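Local coordinates for intimin (Escherichia coli, PDB 6TPL), which is a bacterial outer-membrane adhesin whose passenger, built partly of Ig-like domains such as the pair here, probably reaches out to bind a receptor on host cells, at residues A[98-101]-A[102-105]. Numbering follows the deposited sequence.
Sequences FVDQ and TKAS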
# COMPACT_ATOMS: atom_id res chain seq x y z
N PHE A 98 1.36 -9.78 3.27
CA PHE A 98 1.28 -10.95 4.14
C PHE A 98 2.65 -11.59 4.22
O PHE A 98 3.31 -11.78 3.19
CB PHE A 98 0.23 -11.93 3.63
CG PHE A 98 -1.16 -11.39 3.69
CD1 PHE A 98 -1.94 -11.58 4.82
CD2 PHE A 98 -1.69 -10.69 2.62
CE1 PHE A 98 -3.22 -11.08 4.88
CE2 PHE A 98 -2.98 -10.20 2.68
CZ PHE A 98 -3.74 -10.39 3.81
N VAL A 99 3.10 -11.89 5.43
CA VAL A 99 4.48 -12.30 5.65
C VAL A 99 4.51 -13.67 6.30
O VAL A 99 3.57 -14.09 6.99
CB VAL A 99 5.25 -11.28 6.52
CG1 VAL A 99 5.43 -9.96 5.80
CG2 VAL A 99 4.54 -11.09 7.86
N ASP A 100 5.62 -14.37 6.07
CA ASP A 100 6.02 -15.52 6.88
C ASP A 100 6.64 -14.98 8.16
O ASP A 100 7.73 -14.40 8.13
CB ASP A 100 6.99 -16.40 6.11
CG ASP A 100 7.43 -17.62 6.89
OD1 ASP A 100 7.33 -17.61 8.14
OD2 ASP A 100 7.88 -18.60 6.27
N GLN A 101 5.96 -15.17 9.29
CA GLN A 101 6.41 -14.58 10.54
C GLN A 101 7.78 -15.10 10.96
O GLN A 101 8.45 -14.46 11.77
CB GLN A 101 5.39 -14.86 11.65
CG GLN A 101 5.22 -16.34 11.95
CD GLN A 101 4.05 -16.62 12.87
OE1 GLN A 101 3.14 -17.38 12.53
NE2 GLN A 101 4.07 -16.01 14.05
N THR A 102 8.21 -16.25 10.44
CA THR A 102 9.49 -16.79 10.87
C THR A 102 10.67 -16.17 10.14
O THR A 102 11.82 -16.43 10.52
CB THR A 102 9.55 -18.31 10.68
OG1 THR A 102 9.55 -18.62 9.28
CG2 THR A 102 8.38 -18.99 11.37
N LYS A 103 10.43 -15.35 9.11
CA LYS A 103 11.50 -14.83 8.27
C LYS A 103 11.48 -13.31 8.25
O LYS A 103 10.42 -12.69 8.14
CB LYS A 103 11.38 -15.36 6.84
CG LYS A 103 11.46 -16.87 6.71
CD LYS A 103 11.08 -17.32 5.31
CE LYS A 103 12.15 -16.99 4.28
NZ LYS A 103 11.73 -17.42 2.91
N ALA A 104 12.67 -12.71 8.33
CA ALA A 104 12.82 -11.26 8.19
C ALA A 104 12.25 -10.82 6.85
O ALA A 104 12.81 -11.13 5.79
CB ALA A 104 14.30 -10.85 8.31
N SER A 105 11.12 -10.10 6.88
CA SER A 105 10.40 -9.73 5.67
C SER A 105 10.02 -8.26 5.72
O SER A 105 9.74 -7.71 6.78
CB SER A 105 9.12 -10.57 5.49
OG SER A 105 9.34 -11.94 5.74
O HOH W 1 7.62 -13.17 4.14
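Asp100 and Thr102 meet at the head of a type I beta turn, Asp100 to Lys103, in the linker between the two bacterial Ig-like domains. The aspartate folds forward as an Asx turn: with CG anti to its own backbone N (chi1 -179°), OD1 accepts both from Thr102 N at 2.8 Å and from Thr102 OG1 at 2.7 Å. Both donors come from the same face of the carboxylate, tilted out of its plane, the amide on the anti side. The turn itself is closed by Lys103 N to Asp100 O, 3.0 Å. With an alanine at Asp100, both the hydroxyl and the amide of Thr102 would probably lose their shared acceptor, and the Thr102 hydroxyl would be freer to turn. The outer side is looser: Gln101 is exposed, leaning on Lys17 and touching a crystal neighbour, and Lys103 CD passes Asp100 OD2 at 3.6 Å while NZ goes on to the carbonyl of Asp184 in the second domain. On the inner side, Ser105 CB packs on Val99 CG1 at 3.8 Å. Ser105 OG donates to Lys103 O and accepts from a water 2.7 Å from it, which in turn takes the N-H of Asp100, its oxygen 3.0 Å from Asp100 N.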